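Local structure of RNA-dependent RNA polymerase (Taggert virus, 6DX3) at residues A[29-34]-A[150-155]; A[74-79]-A[105-110]; A[116-121]-A[142-147]. The protein acts through its viral ovarian tumour (OTU) domain as a cysteine protease that probably removes ubiquitin from modified proteins. All blocks are in the same frame, centred on the assembly; numbering follows the deposited sequence.

Overall arrangement
Interactions 1 and 3 are built into the same mixed sheet, as antiparallel pairing of strand 29-32 at one margin and parallel pairing nearer the middle. They touch because strands 142-147 and 150-156 are neighbours, and their centres lie about 8 Å apart. Interaction 2 involves no strand. It joins a loop after helix 57-72 to helix 102-112, with its centre about 17 Å from that of interaction 3, and V105 of that helix packs against V116 and I118. Interactions 2 and 3 are mostly buried, whereas interaction 1 is partly exposed. Backbone bonds dominate both sheet contacts; interaction 2 relies on amide, hydroxyl and carboxylate side chains around one aromatic ring.

Interaction 1. Residues A[29-34]-A[150-155]; sequences FEIVNQ and HYDYLK
D152 OD1 is gripped by two donors. The backbone N of Q34, just beyond strand 29-32, meets it at 2.8 Å in a nearly straight bond (170°) on its anti side. From the opposite face of the carboxylate, well above its plane, H150 NE2 of D152's own strand reaches OD1 at 2.7 Å, with the oxygen lying in the imidazole plane. CG of D152 sits beside its own backbone N (chi1 -75°), and from there the carboxylate faces N33 and Q34. Its other oxygen, OD2, receives a water at 2.7 Å that in turn accepts a hydrogen bond from N33 ND2, and it forms a salt bridge with R147. A short, flat carboxylate suits this place, since its two oxygens can serve backbone, imidazole, water and guanidinium together.

V32 O also has two donors. Q34 NE2 comes down on it from above the carbonyl plane at 3.1 Å, and Y153 N approaches from the opposite face at a longer 3.3 Å. A bend at chi2 (-55°) turns Q34 CD back, and the amide N returns to the V32 carbonyl of its own segment; OE1 is held by Q53.

Toward the start of strand 29-32 the contact becomes apolar on one face. L154 CB lies over the F29 ring, 4.0 Å from its centroid, as a CH-pi contact, while W119 meets that ring edge-to-face. On the other face, V32 CG2 touches the rim of the Y153 ring, whose hydroxyl is bonded to T162 O. The backbone is fastened here by E30 N to K155 O at 2.7 Å; E30, exposed to solvent, and K155 make only a long salt bridge, OE1 to NZ 4.0 Å. The whole is an antiparallel strand pair carrying a histidine-carboxylate hydrogen bond, set at the margin of an OTU-like cysteine protease sheet.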
loop_
_atom_site.group_PDB
_atom_site.type_symbol
_atom_site.label_atom_id
_atom_site.label_comp_id
_atom_site.label_asym_id
_atom_site.label_seq_id
_atom_site.Cartn_x
_atom_site.Cartn_y
_atom_site.Cartn_z
ATOM N N PHE A 29 -3.123 -11.423 -10.969
ATOM C CA PHE A 29 -1.824 -11.214 -10.338
ATOM C C PHE A 29 -1.183 -12.539 -9.953
ATOM O O PHE A 29 -1.814 -13.598 -9.956
ATOM C CB PHE A 29 -1.937 -10.349 -9.074
ATOM C CG PHE A 29 -2.567 -9.011 -9.305
ATOM C CD1 PHE A 29 -3.876 -8.773 -8.919
ATOM C CD2 PHE A 29 -1.843 -7.981 -9.888
ATOM C CE1 PHE A 29 -4.459 -7.542 -9.123
ATOM C CE2 PHE A 29 -2.420 -6.744 -10.097
ATOM C CZ PHE A 29 -3.728 -6.525 -9.713
ATOM N N GLU A 30 0.100 -12.450 -9.627
ATOM C CA GLU A 30 0.810 -13.462 -8.861
ATOM C C GLU A 30 1.050 -12.908 -7.464
ATOM O O GLU A 30 1.550 -11.788 -7.314
ATOM C CB GLU A 30 2.144 -13.831 -9.514
ATOM C CG GLU A 30 3.205 -14.251 -8.509
ATOM C CD GLU A 30 4.436 -14.831 -9.160
ATOM O OE1 GLU A 30 4.346 -15.252 -10.332
ATOM O OE2 GLU A 30 5.493 -14.863 -8.496
ATOM N N ILE A 31 0.674 -13.677 -6.447
ATOM C CA ILE A 31 0.893 -13.271 -5.063
ATOM C C ILE A 31 2.368 -13.476 -4.742
ATOM O O ILE A 31 2.846 -14.611 -4.677
ATOM C CB ILE A 31 0.002 -14.056 -4.094
ATOM C CG1 ILE A 31 -1.476 -13.857 -4.442
ATOM C CG2 ILE A 31 0.289 -13.644 -2.653
ATOM C CD1 ILE A 31 -2.405 -14.841 -3.755
ATOM N N VAL A 32 3.097 -12.377 -4.549
ATOM C CA VAL A 32 4.496 -12.436 -4.139
ATOM C C VAL A 32 4.512 -12.310 -2.619
ATOM O O VAL A 32 4.373 -11.213 -2.070
ATOM C CB VAL A 32 5.337 -11.350 -4.812
ATOM C CG1 VAL A 32 6.809 -11.535 -4.461
ATOM C CG2 VAL A 32 5.139 -11.387 -6.320
ATOM N N ASN A 33 4.679 -13.441 -1.939
ATOM C CA ASN A 33 4.530 -13.470 -0.491
ATOM C C ASN A 33 5.662 -12.709 0.186
ATOM O O ASN A 33 6.835 -12.851 -0.173
ATOM C CB ASN A 33 4.490 -14.913 0.012
ATOM C CG ASN A 33 3.469 -15.756 -0.721
ATOM O OD1 ASN A 33 3.808 -16.508 -1.635
ATOM N ND2 ASN A 33 2.206 -15.633 -0.327
ATOM N N GLN A 34 5.299 -11.897 1.167
ATOM C CA GLN A 34 6.219 -11.106 1.962
ATOM C C GLN A 34 6.363 -11.703 3.357
ATOM O O GLN A 34 5.476 -12.424 3.825
ATOM C CB GLN A 34 5.723 -9.657 2.058
ATOM C CG GLN A 34 5.598 -8.974 0.707
ATOM C CD GLN A 34 6.895 -9.015 -0.075
ATOM O OE1 GLN A 34 7.954 -8.644 0.434
ATOM N NE2 GLN A 34 6.820 -9.467 -1.321
ATOM N N HIS A 150 -1.926 -8.624 7.517
ATOM C CA HIS A 150 -0.780 -8.907 6.658
ATOM C C HIS A 150 -0.946 -8.248 5.290
ATOM O O HIS A 150 -2.063 -8.052 4.805
ATOM C CB HIS A 150 -0.606 -10.421 6.491
ATOM C CG HIS A 150 0.562 -10.811 5.637
ATOM N ND1 HIS A 150 1.849 -10.882 6.124
ATOM C CD2 HIS A 150 0.635 -11.164 4.331
ATOM C CE1 HIS A 150 2.666 -11.260 5.156
ATOM N NE2 HIS A 150 1.954 -11.437 4.058
ATOM N N TYR A 151 0.189 -7.924 4.665
ATOM C CA TYR A 151 0.227 -7.346 3.326
ATOM C C TYR A 151 1.160 -8.169 2.451
ATOM O O TYR A 151 2.275 -8.499 2.867
ATOM C CB TYR A 151 0.708 -5.889 3.354
ATOM C CG TYR A 151 -0.321 -4.871 3.789
ATOM C CD1 TYR A 151 -1.238 -4.350 2.882
ATOM C CD2 TYR A 151 -0.359 -4.410 5.099
ATOM C CE1 TYR A 151 -2.172 -3.411 3.268
ATOM C CE2 TYR A 151 -1.289 -3.468 5.496
ATOM C CZ TYR A 151 -2.196 -2.973 4.574
ATOM O OH TYR A 151 -3.129 -2.039 4.964
ATOM N N ASP A 152 0.708 -8.494 1.244
ATOM C CA ASP A 152 1.551 -9.127 0.242
ATOM C C ASP A 152 1.582 -8.256 -1.007
ATOM O O ASP A 152 0.718 -7.399 -1.213
ATOM C CB ASP A 152 1.056 -10.538 -0.121
ATOM C CG ASP A 152 1.374 -11.568 0.950
ATOM O OD1 ASP A 152 2.509 -11.576 1.469
ATOM O OD2 ASP A 152 0.478 -12.373 1.276
ATOM N N TYR A 153 2.595 -8.480 -1.838
ATOM C CA TYR A 153 2.709 -7.795 -3.116
ATOM C C TYR A 153 1.970 -8.576 -4.193
ATOM O O TYR A 153 1.954 -9.809 -4.179
ATOM C CB TYR A 153 4.175 -7.624 -3.516
ATOM C CG TYR A 153 4.362 -6.846 -4.801
ATOM C CD1 TYR A 153 4.128 -5.477 -4.840
ATOM C CD2 TYR A 153 4.765 -7.476 -5.971
ATOM C CE1 TYR A 153 4.289 -4.757 -6.007
ATOM C CE2 TYR A 153 4.935 -6.758 -7.148
ATOM C CZ TYR A 153 4.695 -5.397 -7.156
ATOM O OH TYR A 153 4.854 -4.668 -8.312
ATOM N N LEU A 154 1.354 -7.850 -5.123
ATOM C CA LEU A 154 0.672 -8.444 -6.266
ATOM C C LEU A 154 1.378 -7.994 -7.536
ATOM O O LEU A 154 1.468 -6.792 -7.810
ATOM C CB LEU A 154 -0.808 -8.054 -6.298
ATOM C CG LEU A 154 -1.686 -8.614 -5.174
ATOM C CD1 LEU A 154 -3.044 -7.923 -5.158
ATOM C CD2 LEU A 154 -1.853 -10.121 -5.310
ATOM N N LYS A 155 1.879 -8.957 -8.302
ATOM C CA LYS A 155 2.579 -8.683 -9.543
ATOM C C LYS A 155 1.736 -9.136 -10.721
ATOM O O LYS A 155 1.277 -10.286 -10.733
ATOM C CB LYS A 155 3.932 -9.401 -9.561
ATOM C CG LYS A 155 4.567 -9.523 -10.935
ATOM C CD LYS A 155 5.685 -10.552 -10.918
ATOM C CE LYS A 155 6.048 -11.002 -12.320
ATOM N NZ LYS A 155 6.326 -12.465 -12.388
HETATM O O HOH W 1 1.465 -14.659 2.299
#

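Interaction 2. Residues A[74-79]-A[105-110]; sequences DTTEET and VNFFSQ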
loop_
_atom_site.group_PDB
_atom_site.type_symbol
_atom_site.label_atom_id
_atom_site.label_comp_id
_atom_site.label_asym_id
_atom_site.label_seq_id
_atom_site.Cartn_x
_atom_site.Cartn_y
_atom_site.Cartn_z
ATOM N N ASP A 74 -0.360 18.079 7.511
ATOM C CA ASP A 74 -1.373 19.123 7.618
ATOM C C ASP A 74 -2.264 19.229 6.388
ATOM O O ASP A 74 -3.216 20.015 6.408
ATOM C CB ASP A 74 -0.707 20.477 7.872
ATOM C CG ASP A 74 0.136 20.484 9.128
ATOM O OD1 ASP A 74 -0.291 19.875 10.132
ATOM O OD2 ASP A 74 1.224 21.094 9.106
ATOM N N THR A 75 -1.977 18.484 5.323
ATOM C CA THR A 75 -2.775 18.529 4.104
ATOM C C THR A 75 -3.311 17.159 3.707
ATOM O O THR A 75 -3.808 17.003 2.584
ATOM C CB THR A 75 -1.957 19.110 2.946
ATOM O OG1 THR A 75 -0.842 18.251 2.673
ATOM C CG2 THR A 75 -1.448 20.510 3.282
ATOM N N THR A 76 -3.214 16.162 4.584
ATOM C CA THR A 76 -3.670 14.808 4.294
ATOM C C THR A 76 -4.932 14.556 5.111
ATOM O O THR A 76 -4.865 14.440 6.342
ATOM C CB THR A 76 -2.581 13.782 4.606
ATOM O OG1 THR A 76 -1.384 14.122 3.889
ATOM C CG2 THR A 76 -3.025 12.382 4.196
ATOM N N GLU A 77 -6.078 14.471 4.427
ATOM C CA GLU A 77 -7.354 14.350 5.129
ATOM C C GLU A 77 -7.458 13.044 5.904
ATOM O O GLU A 77 -8.148 12.987 6.927
ATOM C CB GLU A 77 -8.522 14.467 4.146
ATOM C CG GLU A 77 -8.555 15.771 3.372
ATOM C CD GLU A 77 -8.628 16.987 4.276
ATOM O OE1 GLU A 77 -9.552 17.061 5.113
ATOM O OE2 GLU A 77 -7.749 17.868 4.160
ATOM N N GLU A 78 -6.794 11.987 5.434
ATOM C CA GLU A 78 -6.875 10.702 6.120
ATOM C C GLU A 78 -6.361 10.779 7.553
ATOM O O GLU A 78 -6.762 9.962 8.390
ATOM C CB GLU A 78 -6.106 9.633 5.332
ATOM C CG GLU A 78 -6.204 8.242 5.942
ATOM C CD GLU A 78 -5.974 7.124 4.943
ATOM O OE1 GLU A 78 -6.305 5.971 5.284
ATOM O OE2 GLU A 78 -5.467 7.388 3.831
ATOM N N THR A 79 -5.506 11.756 7.871
ATOM C CA THR A 79 -5.028 11.881 9.242
ATOM C C THR A 79 -6.137 12.260 10.216
ATOM O O THR A 79 -6.002 12.003 11.416
ATOM C CB THR A 79 -3.905 12.917 9.336
ATOM O OG1 THR A 79 -4.452 14.232 9.186
ATOM C CG2 THR A 79 -2.844 12.677 8.264
ATOM N N VAL A 105 0.614 4.045 3.412
ATOM C CA VAL A 105 0.590 4.011 1.952
ATOM C C VAL A 105 0.260 5.391 1.405
ATOM O O VAL A 105 0.863 5.852 0.428
ATOM C CB VAL A 105 -0.416 2.959 1.451
ATOM C CG1 VAL A 105 -0.501 3.007 -0.063
ATOM C CG2 VAL A 105 -0.042 1.574 1.935
ATOM N N ASN A 106 -0.711 6.065 2.025
ATOM C CA ASN A 106 -1.076 7.422 1.633
ATOM C C ASN A 106 0.149 8.327 1.590
ATOM O O ASN A 106 0.414 8.989 0.581
ATOM C CB ASN A 106 -2.126 7.966 2.610
ATOM C CG ASN A 106 -2.830 9.209 2.093
ATOM O OD1 ASN A 106 -2.235 10.041 1.405
ATOM N ND2 ASN A 106 -4.108 9.347 2.438
ATOM N N PHE A 107 0.927 8.343 2.676
ATOM C CA PHE A 107 2.085 9.233 2.743
ATOM C C PHE A 107 3.165 8.830 1.746
ATOM O O PHE A 107 3.774 9.694 1.104
ATOM C CB PHE A 107 2.642 9.255 4.166
ATOM C CG PHE A 107 1.866 10.140 5.098
ATOM C CD1 PHE A 107 1.465 11.403 4.696
ATOM C CD2 PHE A 107 1.526 9.703 6.369
ATOM C CE1 PHE A 107 0.745 12.222 5.548
ATOM C CE2 PHE A 107 0.806 10.518 7.227
ATOM C CZ PHE A 107 0.415 11.776 6.818
ATOM N N PHE A 108 3.424 7.528 1.600
ATOM C CA PHE A 108 4.470 7.098 0.674
ATOM C C PHE A 108 4.105 7.427 -0.768
ATOM O O PHE A 108 4.967 7.843 -1.553
ATOM C CB PHE A 108 4.734 5.601 0.825
ATOM C CG PHE A 108 5.763 5.073 -0.135
ATOM C CD1 PHE A 108 7.113 5.296 0.082
ATOM C CD2 PHE A 108 5.380 4.354 -1.258
ATOM C CE1 PHE A 108 8.061 4.814 -0.802
ATOM C CE2 PHE A 108 6.326 3.869 -2.145
ATOM C CZ PHE A 108 7.665 4.097 -1.916
ATOM N N SER A 109 2.834 7.242 -1.134
ATOM C CA SER A 109 2.392 7.562 -2.487
ATOM C C SER A 109 2.584 9.042 -2.793
ATOM O O SER A 109 2.947 9.409 -3.917
ATOM C CB SER A 109 0.928 7.164 -2.666
ATOM O OG SER A 109 0.104 7.862 -1.747
ATOM N N GLN A 110 2.342 9.905 -1.803
ATOM C CA GLN A 110 2.586 11.333 -1.981
ATOM C C GLN A 110 4.073 11.628 -2.130
ATOM O O GLN A 110 4.464 12.447 -2.970
ATOM C CB GLN A 110 2.015 12.119 -0.799
ATOM C CG GLN A 110 0.503 12.050 -0.657
ATOM C CD GLN A 110 -0.021 13.045 0.359
ATOM O OE1 GLN A 110 0.150 14.254 0.202
ATOM N NE2 GLN A 110 -0.658 12.544 1.408
#
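T76 reaches from its loop to three residues of helix 102-112, F107, N106 and Q110. Its CB lies 3.8 Å from F107 CE1. At the first branch, the methyl CG2 is 3.7 Å from N106 ND2, meeting that side chain tip to tip. At the other branch, OG1 accepts a bond from Q110 NE2 at 3.0 Å, nearly straight (164°) and in the plane of the amide, and it is bonded to the carbonyl of F72 as well. OG1 also lies 3.3 Å from F107 CE1. Threonine suits the spot because one small side chain offers a methyl to its neighbours and a hydroxyl to two polar partners.

The Q110 amide also donates to N106 OD1, and that bond leaves the N106 ND2 end turned toward the loop. ND2 meets the anti lone pair of E78 OE2 at 2.8 Å. T79 CG2 touches F107 CZ at 3.7 Å.

E78 is a buried acid whose oxygens meet N106 ND2 across the contact and the hydroxyls of Y133 (at OE2) and S102 (at OE1) beyond it; no cation comes from the opposite segment. Such neutral donors would plausibly stabilise its charge, and the chain of directional bonds is consistent with a fixed seating of the loop on the helix.

Interaction 3. Residues A[116-121]-A[142-147]; sequences VYIWHE and INIMHR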
loop_
_atom_site.group_PDB
_atom_site.type_symbol
_atom_site.label_atom_id
_atom_site.label_comp_id
_atom_site.label_asym_id
_atom_site.label_seq_id
_atom_site.Cartn_x
_atom_site.Cartn_y
_atom_site.Cartn_z
ATOM N N VAL A 116 -0.653 3.515 -5.776
ATOM C CA VAL A 116 -0.715 2.243 -5.065
ATOM C C VAL A 116 -2.164 1.790 -4.984
ATOM O O VAL A 116 -3.032 2.545 -4.532
ATOM C CB VAL A 116 -0.107 2.339 -3.652
ATOM C CG1 VAL A 116 -0.220 0.996 -2.942
ATOM C CG2 VAL A 116 1.348 2.787 -3.723
ATOM N N TYR A 117 -2.421 0.562 -5.426
ATOM C CA TYR A 117 -3.702 -0.102 -5.233
ATOM C C TYR A 117 -3.585 -1.025 -4.029
ATOM O O TYR A 117 -2.611 -1.777 -3.917
ATOM C CB TYR A 117 -4.103 -0.917 -6.465
ATOM C CG TYR A 117 -4.481 -0.120 -7.697
ATOM C CD1 TYR A 117 -5.690 -0.343 -8.340
ATOM C CD2 TYR A 117 -3.621 0.831 -8.233
ATOM C CE1 TYR A 117 -6.041 0.368 -9.470
ATOM C CE2 TYR A 117 -3.962 1.548 -9.362
ATOM C CZ TYR A 117 -5.174 1.311 -9.976
ATOM O OH TYR A 117 -5.524 2.020 -11.103
ATOM N N ILE A 118 -4.569 -0.971 -3.136
ATOM C CA ILE A 118 -4.633 -1.858 -1.978
ATOM C C ILE A 118 -5.877 -2.719 -2.135
ATOM O O ILE A 118 -7.005 -2.231 -1.981
ATOM C CB ILE A 118 -4.662 -1.091 -0.650
ATOM C CG1 ILE A 118 -3.553 -0.038 -0.606
ATOM C CG2 ILE A 118 -4.517 -2.058 0.517
ATOM C CD1 ILE A 118 -3.528 0.753 0.696
ATOM N N TRP A 119 -5.676 -3.997 -2.442
ATOM C CA TRP A 119 -6.776 -4.929 -2.643
ATOM C C TRP A 119 -7.080 -5.646 -1.334
ATOM O O TRP A 119 -6.186 -6.232 -0.717
ATOM C CB TRP A 119 -6.434 -5.940 -3.740
ATOM C CG TRP A 119 -6.021 -5.299 -5.036
ATOM C CD1 TRP A 119 -4.810 -4.736 -5.325
ATOM C CD2 TRP A 119 -6.821 -5.160 -6.217
ATOM N NE1 TRP A 119 -4.809 -4.252 -6.613
ATOM C CE2 TRP A 119 -6.029 -4.503 -7.182
ATOM C CE3 TRP A 119 -8.129 -5.525 -6.552
ATOM C CZ2 TRP A 119 -6.504 -4.204 -8.460
ATOM C CZ3 TRP A 119 -8.597 -5.228 -7.821
ATOM C CH2 TRP A 119 -7.788 -4.574 -8.758
ATOM N N HIS A 120 -8.340 -5.596 -0.912
ATOM C CA HIS A 120 -8.742 -6.173 0.363
ATOM C C HIS A 120 -9.262 -7.590 0.154
ATOM O O HIS A 120 -10.260 -7.794 -0.545
ATOM C CB HIS A 120 -9.807 -5.322 1.046
ATOM C CG HIS A 120 -10.451 -6.001 2.214
ATOM N ND1 HIS A 120 -11.654 -6.665 2.116
ATOM C CD2 HIS A 120 -10.050 -6.136 3.501
ATOM C CE1 HIS A 120 -11.972 -7.173 3.294
ATOM N NE2 HIS A 120 -11.015 -6.867 4.151
ATOM N N GLU A 121 -8.594 -8.557 0.778
ATOM C CA GLU A 121 -9.018 -9.946 0.728
ATOM C C GLU A 121 -10.127 -10.191 1.743
ATOM O O GLU A 121 -9.966 -9.910 2.934
ATOM C CB GLU A 121 -7.834 -10.871 1.010
ATOM C CG GLU A 121 -8.163 -12.353 0.970
ATOM C CD GLU A 121 -7.010 -13.209 1.449
ATOM O OE1 GLU A 121 -6.337 -12.803 2.418
ATOM O OE2 GLU A 121 -6.758 -14.276 0.845
ATOM N N ILE A 142 1.681 0.254 -8.182
ATOM C CA ILE A 142 1.984 -0.775 -7.196
ATOM C C ILE A 142 0.674 -1.371 -6.701
ATOM O O ILE A 142 -0.231 -0.645 -6.273
ATOM C CB ILE A 142 2.801 -0.199 -6.029
ATOM C CG1 ILE A 142 4.176 0.266 -6.523
ATOM C CG2 ILE A 142 2.929 -1.228 -4.914
ATOM C CD1 ILE A 142 4.921 1.117 -5.523
ATOM N N ASN A 143 0.563 -2.693 -6.769
ATOM C CA ASN A 143 -0.597 -3.408 -6.254
ATOM C C ASN A 143 -0.167 -4.256 -5.067
ATOM O O ASN A 143 0.811 -5.006 -5.158
ATOM C CB ASN A 143 -1.231 -4.280 -7.338
ATOM C CG ASN A 143 -1.762 -3.466 -8.502
ATOM O OD1 ASN A 143 -2.938 -3.100 -8.533
ATOM N ND2 ASN A 143 -0.897 -3.174 -9.468
ATOM N N ILE A 144 -0.883 -4.117 -3.951
ATOM C CA ILE A 144 -0.641 -4.921 -2.762
ATOM C C ILE A 144 -1.967 -5.503 -2.290
ATOM O O ILE A 144 -3.046 -5.014 -2.632
ATOM C CB ILE A 144 0.038 -4.124 -1.624
ATOM C CG1 ILE A 144 -0.872 -3.006 -1.122
ATOM C CG2 ILE A 144 1.370 -3.548 -2.079
ATOM C CD1 ILE A 144 -0.270 -2.218 0.012
ATOM N N MET A 145 -1.870 -6.567 -1.495
ATOM C CA MET A 145 -3.024 -7.336 -1.046
ATOM C C MET A 145 -3.127 -7.238 0.468
ATOM O O MET A 145 -2.203 -7.638 1.184
ATOM C CB MET A 145 -2.907 -8.798 -1.486
ATOM C CG MET A 145 -4.195 -9.613 -1.370
ATOM S SD MET A 145 -4.013 -11.259 -2.096
ATOM C CE MET A 145 -5.252 -12.182 -1.207
ATOM N N HIS A 146 -4.252 -6.722 0.952
ATOM C CA HIS A 146 -4.496 -6.566 2.383
ATOM C C HIS A 146 -5.191 -7.815 2.914
ATOM O O HIS A 146 -6.337 -8.095 2.549
ATOM C CB HIS A 146 -5.343 -5.318 2.635
ATOM C CG HIS A 146 -5.325 -4.845 4.054
ATOM N ND1 HIS A 146 -6.203 -3.894 4.531
ATOM C CD2 HIS A 146 -4.529 -5.180 5.097
ATOM C CE1 HIS A 146 -5.953 -3.665 5.807
ATOM N NE2 HIS A 146 -4.942 -4.436 6.176
ATOM N N ARG A 147 -4.504 -8.556 3.781
ATOM C CA ARG A 147 -4.970 -9.851 4.276
ATOM C C ARG A 147 -5.013 -9.795 5.799
ATOM O O ARG A 147 -4.012 -10.085 6.460
ATOM C CB ARG A 147 -4.063 -10.973 3.778
ATOM C CG ARG A 147 -3.530 -10.737 2.377
ATOM C CD ARG A 147 -2.691 -11.907 1.885
ATOM N NE ARG A 147 -3.496 -13.075 1.555
ATOM C CZ ARG A 147 -3.011 -14.178 0.993
ATOM N NH1 ARG A 147 -1.719 -14.260 0.701
ATOM N NH2 ARG A 147 -3.812 -15.203 0.722
HETATM O O HOH W 2 -8.263 -8.797 4.707
#
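W119 and N143 mark the tightly packed part of this contact, where the indole NE1 donates to N143 OD1 at 2.9 Å, on a carbonyl lone pair and within the plane of the ring. The same oxygen lies 3.2 Å from Y117 CB, wedged between two aromatic side chains, and N143 ND2 is bonded to M138 O. Asparagine fits because a buried indole N-H needs an acceptor and the amide can still spend its own hydrogens elsewhere. On the reverse face the packing is aliphatic: I118 CG1 meets I144 CD1 at 4.0 Å. I144 CG1 takes the crowded position between backbone N and carbonyl carbon (chi1 64°), and its chain runs alongside I118. Between the two faces the strands are closely bonded, with Y117 N only 2.6 Å from I142 O.

Toward E121 and R147 the contact becomes more open and ionic. R147 grips the carboxylate side-on, NE to E121 OE1 at 3.0 Å and NH2 to OE2 at 3.1 Å, with the two planes turned 50° apart. OE2 is also bonded to K125 N. M145 CE rests 3.3 Å from E121 OE2, while M145 SD lies over one face of the guanidinium, offset toward its rim. A water bridges E121 O, at 2.7 Å, and H146 O. Long, charged side chains suit this partly exposed end. The regular parallel pairing, flanked by antiparallel strands 126-133 and 150-156, belongs to the central mixed sheet of the OTU-like protease fold.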